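Local coordinates for aminotransferase (Bacillus subtilis, PDB 6L1O), which is a pyridoxal-phosphate-dependent aminotransferase that takes part in the biosynthesis of the dipeptide antibiotic bacilysin, at residues 340-352 / 380-392. Residues are numbered along the deposited sequence; the frame is centred on the assembly and turned at random.
Sequences FSDYLLEHAHVVV and FVTRIQKLNLPFG
Arg383 reaches from helix 380-385 along the end of helix 340-348, where the two axes cross at 91° with 10.0 Å between them. Its CB lies 4.2 Å from Ala348 CB, and its CG 4.1 Å from Ala348 O. CD passes 3.2 Å from Ala348 O and also touches Val350 CG1. The chain runs extended from CG to NE (chi3 -179°), which carries the guanidinium past the helix end; there NH1 comes to 3.1 Å from His349 O, near the guanidinium plane. Glu379, salt-bridged to NE, and His33 O, hydrogen-bonded to NH1, probably restrain the rotation of the group. His349, with positive phi, turns the chain out of the helix into strand 350-351, which pairs in parallel with strand 35-36. This corner belongs to the small domain of the class I aminotransferase fold, to which both ends of the chain contribute, and joins helix 374-385 and the tail after it to helix 337-348 and strand 350-351. The rest of the contact is apolar. Val350 CG2 meets Phe380 CE1 at 3.5 Å, and Val352 CG1 sits at the edge of the same ring. Ile384 CD1 lies over one face of that ring, offset toward the rim, and meets Leu344 CD1 at 4.1 Å. Leu387 CD1 nestles among Leu344 CD2, Tyr343 CE2 and Ala348 CB, while CD2 rests on His347 CB. Leu389 spreads its branches, CD2 to Tyr343 CE2 at 3.7 Å and CD1 to the edge of the Phe340 ring. Farther along the tail, Phe391 meets Phe340 rim to rim, planes at 80°, and stacks on Trp315.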
ATOM      1  N   PHE B 340       1.227 -35.941  -0.708  1.00 24.23           N
ATOM      2  CA  PHE B 340       2.098 -36.133   0.479  1.00 24.03           C
ATOM      3  C   PHE B 340       1.807 -35.120   1.600  1.00 24.16           C
ATOM      4  O   PHE B 340       1.642 -35.530   2.760  1.00 25.56           O
ATOM      5  CB  PHE B 340       3.547 -36.047   0.083  1.00 24.12           C
ATOM      6  CG  PHE B 340       4.507 -36.245   1.230  1.00 23.17           C
ATOM      7  CD1 PHE B 340       4.488 -37.423   1.963  1.00 25.49           C
ATOM      8  CD2 PHE B 340       5.425 -35.273   1.545  1.00 23.27           C
ATOM      9  CE1 PHE B 340       5.370 -37.597   3.014  1.00 26.54           C
ATOM     10  CE2 PHE B 340       6.321 -35.437   2.575  1.00 23.27           C
ATOM     11  CZ  PHE B 340       6.290 -36.610   3.313  1.00 26.10           C
ATOM     12  N   SER B 341       1.699 -33.838   1.255  1.00 24.52           N
ATOM     13  CA  SER B 341       1.383 -32.794   2.260  1.00 24.24           C
ATOM     14  C   SER B 341       0.007 -33.010   2.842  1.00 22.85           C
ATOM     15  O   SER B 341      -0.215 -32.858   4.027  1.00 24.67           O
ATOM     16  CB  SER B 341       1.587 -31.380   1.739  1.00 25.51           C
ATOM     17  OG  SER B 341       0.727 -31.033   0.653  1.00 28.81           O
ATOM     18  N   ASP B 342      -0.936 -33.428   2.035  1.00 25.52           N
ATOM     19  CA  ASP B 342      -2.276 -33.780   2.561  1.00 26.62           C
ATOM     20  C   ASP B 342      -2.246 -34.999   3.519  1.00 26.13           C
ATOM     21  O   ASP B 342      -2.925 -35.002   4.559  1.00 23.81           O
ATOM     22  CB  ASP B 342      -3.259 -34.036   1.420  1.00 28.56           C
ATOM     23  CG  ASP B 342      -3.844 -32.741   0.823  1.00 35.20           C
ATOM     24  OD1 ASP B 342      -3.810 -31.679   1.470  1.00 38.79           O
ATOM     25  OD2 ASP B 342      -4.368 -32.783  -0.323  1.00 43.73           O
ATOM     26  N   TYR B 343      -1.448 -36.008   3.175  1.00 24.76           N
ATOM     27  CA  TYR B 343      -1.278 -37.198   4.005  1.00 24.00           C
ATOM     28  C   TYR B 343      -0.632 -36.861   5.368  1.00 26.65           C
ATOM     29  O   TYR B 343      -1.051 -37.407   6.419  1.00 27.02           O
ATOM     30  CB  TYR B 343      -0.458 -38.241   3.277  1.00 24.19           C
ATOM     31  CG  TYR B 343      -0.397 -39.579   4.004  1.00 29.50           C
ATOM     32  CD1 TYR B 343      -1.306 -40.620   3.690  1.00 31.14           C
ATOM     33  CD2 TYR B 343       0.585 -39.826   4.981  1.00 31.84           C
ATOM     34  CE1 TYR B 343      -1.248 -41.847   4.354  1.00 33.76           C
ATOM     35  CE2 TYR B 343       0.627 -41.046   5.654  1.00 37.12           C
ATOM     36  CZ  TYR B 343      -0.283 -42.049   5.340  1.00 36.63           C
ATOM     37  OH  TYR B 343      -0.196 -43.249   6.026  1.00 41.24           O
ATOM     38  N   LEU B 344       0.326 -35.929   5.364  1.00 24.80           N
ATOM     39  CA  LEU B 344       1.002 -35.534   6.606  1.00 24.94           C
ATOM     40  C   LEU B 344       0.102 -34.694   7.457  1.00 25.58           C
ATOM     41  O   LEU B 344       0.167 -34.793   8.684  1.00 26.02           O
ATOM     42  CB  LEU B 344       2.297 -34.763   6.342  1.00 22.63           C
ATOM     43  CG  LEU B 344       3.480 -35.460   5.756  1.00 24.19           C
ATOM     44  CD1 LEU B 344       4.648 -34.487   5.696  1.00 23.00           C
ATOM     45  CD2 LEU B 344       3.857 -36.748   6.451  1.00 25.18           C
ATOM     46  N   LEU B 345      -0.736 -33.839   6.820  1.00 24.29           N
ATOM     47  CA  LEU B 345      -1.692 -33.061   7.529  1.00 22.77           C
ATOM     48  C   LEU B 345      -2.787 -33.949   8.176  1.00 29.12           C
ATOM     49  O   LEU B 345      -3.098 -33.801   9.335  1.00 25.57           O
ATOM     50  CB  LEU B 345      -2.335 -32.015   6.619  1.00 27.24           C
ATOM     51  CG  LEU B 345      -3.433 -31.137   7.233  1.00 29.75           C
ATOM     52  CD1 LEU B 345      -2.982 -30.480   8.541  1.00 29.45           C
ATOM     53  CD2 LEU B 345      -3.919 -30.113   6.226  1.00 32.76           C
ATOM     54  N   GLU B 346      -3.323 -34.901   7.413  1.00 29.47           N
ATOM     55  CA  GLU B 346      -4.402 -35.729   7.908  1.00 33.52           C
ATOM     56  C   GLU B 346      -3.944 -36.703   9.003  1.00 34.22           C
ATOM     57  O   GLU B 346      -4.625 -36.899  10.025  1.00 34.34           O
ATOM     58  CB  GLU B 346      -5.014 -36.460   6.729  1.00 36.31           C
ATOM     59  CG  GLU B 346      -6.306 -37.192   7.021  1.00 44.74           C
ATOM     60  CD  GLU B 346      -7.018 -37.626   5.744  1.00 50.21           C
ATOM     61  OE1 GLU B 346      -7.465 -36.742   4.962  1.00 52.05           O
ATOM     62  OE2 GLU B 346      -7.132 -38.851   5.518  1.00 55.06           O
ATOM     63  N   HIS B 347      -2.802 -37.319   8.807  1.00 28.87           N
ATOM     64  CA  HIS B 347      -2.359 -38.429   9.684  1.00 30.35           C
ATOM     65  C   HIS B 347      -1.368 -38.030  10.772  1.00 32.21           C
ATOM     66  O   HIS B 347      -1.140 -38.802  11.687  1.00 29.55           O
ATOM     67  CB  HIS B 347      -1.769 -39.540   8.817  1.00 28.99           C
ATOM     68  CG  HIS B 347      -2.811 -40.229   7.984  1.00 35.84           C
ATOM     69  ND1 HIS B 347      -3.222 -39.746   6.755  1.00 40.95           N
ATOM     70  CD2 HIS B 347      -3.591 -41.307   8.245  1.00 36.14           C
ATOM     71  CE1 HIS B 347      -4.177 -40.525   6.273  1.00 39.16           C
ATOM     72  NE2 HIS B 347      -4.415 -41.482   7.158  1.00 41.63           N
ATOM     73  N   ALA B 348      -0.729 -36.867  10.631  1.00 27.53           N
ATOM     74  CA  ALA B 348       0.233 -36.405  11.645  1.00 27.19           C
ATOM     75  C   ALA B 348      -0.105 -35.034  12.196  1.00 26.94           C
ATOM     76  O   ALA B 348       0.560 -34.546  13.114  1.00 23.33           O
ATOM     77  CB  ALA B 348       1.637 -36.395  11.060  1.00 27.59           C
ATOM     78  N   HIS B 349      -1.155 -34.401  11.646  1.00 27.23           N
ATOM     79  CA  HIS B 349      -1.470 -33.025  11.962  1.00 23.80           C
ATOM     80  C   HIS B 349      -0.280 -32.079  11.921  1.00 25.74           C
ATOM     81  O   HIS B 349      -0.091 -31.255  12.840  1.00 23.57           O
ATOM     82  CB  HIS B 349      -2.154 -32.964  13.319  1.00 27.88           C
ATOM     83  CG  HIS B 349      -3.456 -33.690  13.353  1.00 30.83           C
ATOM     84  ND1 HIS B 349      -4.129 -33.933  14.524  1.00 35.51           N
ATOM     85  CD2 HIS B 349      -4.211 -34.219  12.361  1.00 33.04           C
ATOM     86  CE1 HIS B 349      -5.260 -34.572  14.254  1.00 39.97           C
ATOM     87  NE2 HIS B 349      -5.338 -34.750  12.947  1.00 38.16           N
ATOM     88  N   VAL B 350       0.515 -32.190  10.861  1.00 23.85           N
ATOM     89  CA  VAL B 350       1.612 -31.212  10.588  1.00 21.34           C
ATOM     90  C   VAL B 350       1.420 -30.572   9.212  1.00 23.57           C
ATOM     91  O   VAL B 350       0.816 -31.188   8.317  1.00 20.98           O
ATOM     92  CB  VAL B 350       2.976 -31.876  10.670  1.00 22.25           C
ATOM     93  CG1 VAL B 350       3.158 -32.494  12.067  1.00 21.14           C
ATOM     94  CG2 VAL B 350       3.202 -32.925   9.591  1.00 22.39           C
ATOM     95  N   VAL B 351       1.932 -29.350   9.059  1.00 20.62           N
ATOM     96  CA  VAL B 351       1.880 -28.624   7.794  1.00 19.37           C
ATOM     97  C   VAL B 351       3.239 -28.432   7.213  1.00 19.51           C
ATOM     98  O   VAL B 351       4.139 -27.868   7.867  1.00 18.28           O
ATOM     99  CB  VAL B 351       1.205 -27.253   7.959  1.00 19.26           C
ATOM    100  CG1 VAL B 351       1.209 -26.469   6.613  1.00 20.06           C
ATOM    101  CG2 VAL B 351      -0.189 -27.434   8.472  1.00 22.25           C
ATOM    102  N   VAL B 352       3.422 -28.954   6.012  1.00 16.99           N
ATOM    103  CA  VAL B 352       4.534 -28.561   5.108  1.00 17.98           C
ATOM    104  C   VAL B 352       3.941 -27.921   3.825  1.00 16.99           C
ATOM    105  O   VAL B 352       2.768 -28.137   3.528  1.00 18.64           O
ATOM    106  CB  VAL B 352       5.459 -29.716   4.748  1.00 20.46           C
ATOM    107  CG1 VAL B 352       6.077 -30.298   6.012  1.00 23.35           C
ATOM    108  CG2 VAL B 352       4.709 -30.797   3.982  1.00 21.63           C
ATOM    109  N   PHE B 380       7.252 -32.383  15.364  1.00 20.33           N
ATOM    110  CA  PHE B 380       7.018 -32.673  13.934  1.00 21.76           C
ATOM    111  C   PHE B 380       7.605 -34.056  13.567  1.00 24.65           C
ATOM    112  O   PHE B 380       6.893 -34.948  13.057  1.00 22.16           O
ATOM    113  CB  PHE B 380       7.671 -31.546  13.082  1.00 24.00           C
ATOM    114  CG  PHE B 380       7.559 -31.748  11.609  1.00 22.66           C
ATOM    115  CD1 PHE B 380       6.448 -31.256  10.907  1.00 23.69           C
ATOM    116  CD2 PHE B 380       8.563 -32.400  10.904  1.00 25.88           C
ATOM    117  CE1 PHE B 380       6.349 -31.423   9.534  1.00 26.40           C
ATOM    118  CE2 PHE B 380       8.475 -32.563   9.524  1.00 27.49           C
ATOM    119  CZ  PHE B 380       7.377 -32.074   8.845  1.00 24.39           C
ATOM    120  N   VAL B 381       8.857 -34.276  13.941  1.00 22.23           N
ATOM    121  CA  VAL B 381       9.499 -35.550  13.643  1.00 26.05           C
ATOM    122  C   VAL B 381       8.857 -36.713  14.429  1.00 26.14           C
ATOM    123  O   VAL B 381       8.589 -37.782  13.858  1.00 26.77           O
ATOM    124  CB  VAL B 381      10.988 -35.510  13.892  1.00 24.31           C
ATOM    125  CG1 VAL B 381      11.594 -36.904  13.783  1.00 28.69           C
ATOM    126  CG2 VAL B 381      11.655 -34.565  12.912  1.00 25.64           C
ATOM    127  N   THR B 382       8.585 -36.484  15.706  1.00 24.46           N
ATOM    128  CA  THR B 382       7.915 -37.493  16.546  1.00 28.10           C
ATOM    129  C   THR B 382       6.588 -37.974  15.973  1.00 28.94           C
ATOM    130  O   THR B 382       6.286 -39.185  15.980  1.00 32.74           O
ATOM    131  CB  THR B 382       7.677 -36.977  17.965  1.00 30.16           C
ATOM    132  OG1 THR B 382       8.941 -36.781  18.580  1.00 30.91           O
ATOM    133  CG2 THR B 382       6.843 -37.981  18.827  1.00 29.23           C
ATOM    134  N   ARG B 383       5.810 -37.054  15.453  1.00 24.47           N
ATOM    135  CA  ARG B 383       4.503 -37.382  14.897  1.00 27.84           C
ATOM    136  C   ARG B 383       4.606 -38.150  13.587  1.00 29.53           C
ATOM    137  O   ARG B 383       3.849 -39.098  13.360  1.00 29.82           O
ATOM    138  CB  ARG B 383       3.656 -36.139  14.715  1.00 26.31           C
ATOM    139  CG  ARG B 383       3.295 -35.441  16.010  1.00 25.11           C
ATOM    140  CD  ARG B 383       2.485 -34.242  15.696  1.00 26.37           C
ATOM    141  NE  ARG B 383       2.105 -33.489  16.868  1.00 27.58           N
ATOM    142  CZ  ARG B 383       1.222 -32.519  16.865  1.00 25.30           C
ATOM    143  NH1 ARG B 383       0.625 -32.161  15.709  1.00 27.71           N
ATOM    144  NH2 ARG B 383       0.971 -31.875  17.986  1.00 28.33           N
ATOM    145  N   ILE B 384       5.555 -37.761  12.749  1.00 26.15           N
ATOM    146  CA  ILE B 384       5.720 -38.380  11.462  1.00 28.82           C
ATOM    147  C   ILE B 384       6.278 -39.793  11.602  1.00 30.52           C
ATOM    148  O   ILE B 384       5.981 -40.676  10.787  1.00 32.34           O
ATOM    149  CB  ILE B 384       6.605 -37.512  10.545  1.00 27.93           C
ATOM    150  CG1 ILE B 384       5.856 -36.225  10.185  1.00 27.95           C
ATOM    151  CG2 ILE B 384       7.018 -38.258   9.277  1.00 27.03           C
ATOM    152  CD1 ILE B 384       6.619 -35.342   9.157  1.00 30.17           C
ATOM    153  N   GLN B 385       7.117 -39.999  12.613  1.00 31.11           N
ATOM    154  CA  GLN B 385       7.660 -41.309  12.884  1.00 31.71           C
ATOM    155  C   GLN B 385       6.580 -42.395  13.010  1.00 30.18           C
ATOM    156  O   GLN B 385       6.767 -43.492  12.523  1.00 34.98           O
ATOM    157  CB  GLN B 385       8.488 -41.297  14.145  1.00 30.01           C
ATOM    158  CG  GLN B 385       9.463 -42.448  14.192  1.00 33.14           C
ATOM    159  CD  GLN B 385      10.301 -42.367  15.451  1.00 37.08           C
ATOM    160  OE1 GLN B 385       9.757 -42.177  16.541  1.00 42.13           O
ATOM    161  NE2 GLN B 385      11.620 -42.468  15.307  1.00 39.40           N
ATOM    162  N   LYS B 386       5.457 -42.055  13.633  1.00 30.82           N
ATOM    163  CA  LYS B 386       4.366 -42.993  13.817  1.00 36.51           C
ATOM    164  C   LYS B 386       3.783 -43.471  12.483  1.00 40.59           C
ATOM    165  O   LYS B 386       3.212 -44.550  12.425  1.00 43.89           O
ATOM    166  CB  LYS B 386       3.279 -42.379  14.702  1.00 37.44           C
ATOM    167  CG  LYS B 386       3.749 -42.128  16.130  1.00 38.75           C
ATOM    168  CD  LYS B 386       2.693 -41.470  16.996  1.00 41.91           C
ATOM    169  CE  LYS B 386       2.460 -40.031  16.553  1.00 48.24           C
ATOM    170  NZ  LYS B 386       1.604 -39.253  17.480  1.00 53.58           N
ATOM    171  N   LEU B 387       3.930 -42.675  11.419  1.00 37.15           N
ATOM    172  CA  LEU B 387       3.347 -42.999  10.105  1.00 36.26           C
ATOM    173  C   LEU B 387       4.057 -44.129   9.399  1.00 36.77           C
ATOM    174  O   LEU B 387       3.489 -44.767   8.518  1.00 36.54           O
ATOM    175  CB  LEU B 387       3.341 -41.761   9.202  1.00 36.00           C
ATOM    176  CG  LEU B 387       2.606 -40.529   9.721  1.00 34.20           C
ATOM    177  CD1 LEU B 387       2.488 -39.491   8.616  1.00 38.68           C
ATOM    178  CD2 LEU B 387       1.237 -40.924  10.197  1.00 36.13           C
ATOM    179  N   ASN B 388       5.317 -44.319   9.733  1.00 40.59           N
ATOM    180  CA  ASN B 388       6.147 -45.368   9.149  1.00 44.31           C
ATOM    181  C   ASN B 388       6.278 -45.257   7.614  1.00 41.50           C
ATOM    182  O   ASN B 388       6.233 -46.246   6.899  1.00 33.72           O
ATOM    183  CB  ASN B 388       5.588 -46.732   9.560  1.00 46.78           C
ATOM    184  CG  ASN B 388       6.563 -47.856   9.297  1.00 56.21           C
ATOM    185  OD1 ASN B 388       6.424 -48.623   8.325  1.00 61.93           O
ATOM    186  ND2 ASN B 388       7.566 -47.959  10.150  1.00 58.78           N
ATOM    187  N   LEU B 389       6.397 -44.043   7.111  1.00 37.48           N
ATOM    188  CA  LEU B 389       6.575 -43.827   5.679  1.00 36.64           C
ATOM    189  C   LEU B 389       7.950 -44.281   5.176  1.00 37.08           C
ATOM    190  O   LEU B 389       8.951 -44.151   5.897  1.00 39.04           O
ATOM    191  CB  LEU B 389       6.370 -42.355   5.333  1.00 38.74           C
ATOM    192  CG  LEU B 389       4.998 -41.790   5.678  1.00 41.26           C
ATOM    193  CD1 LEU B 389       4.942 -40.332   5.270  1.00 42.20           C
ATOM    194  CD2 LEU B 389       3.896 -42.560   4.993  1.00 44.97           C
ATOM    195  N   PRO B 390       8.020 -44.796   3.926  1.00 36.73           N
ATOM    196  CA  PRO B 390       9.286 -45.277   3.352  1.00 34.13           C
ATOM    197  C   PRO B 390      10.185 -44.167   2.839  1.00 37.18           C
ATOM    198  O   PRO B 390      10.585 -44.195   1.668  1.00 31.38           O
ATOM    199  CB  PRO B 390       8.817 -46.177   2.177  1.00 35.87           C
ATOM    200  CG  PRO B 390       7.538 -45.554   1.746  1.00 36.48           C
ATOM    201  CD  PRO B 390       6.880 -45.038   3.009  1.00 36.26           C
ATOM    202  N   PHE B 391      10.578 -43.236   3.715  1.00 31.43           N
ATOM    203  CA  PHE B 391      11.588 -42.249   3.344  1.00 30.49           C
ATOM    204  C   PHE B 391      12.929 -42.879   2.926  1.00 34.88           C
ATOM    205  O   PHE B 391      13.685 -42.290   2.152  1.00 32.92           O
ATOM    206  CB  PHE B 391      11.850 -41.291   4.500  1.00 26.00           C
ATOM    207  CG  PHE B 391      10.681 -40.414   4.845  1.00 26.07           C
ATOM    208  CD1 PHE B 391      10.319 -39.379   4.013  1.00 26.88           C
ATOM    209  CD2 PHE B 391       9.940 -40.640   5.983  1.00 24.83           C
ATOM    210  CE1 PHE B 391       9.245 -38.571   4.308  1.00 25.53           C
ATOM    211  CE2 PHE B 391       8.875 -39.825   6.304  1.00 26.32           C
ATOM    212  CZ  PHE B 391       8.533 -38.791   5.460  1.00 26.25           C
ATOM    213  N   GLY B 392      13.245 -44.060   3.468  1.00 35.63           N
ATOM    214  CA  GLY B 392      14.497 -44.724   3.108  1.00 38.68           C
ATOM    215  C   GLY B 392      14.651 -45.213   1.659  1.00 39.98           C
ATOM    216  O   GLY B 392      15.782 -45.374   1.180  1.00 43.85           O
TER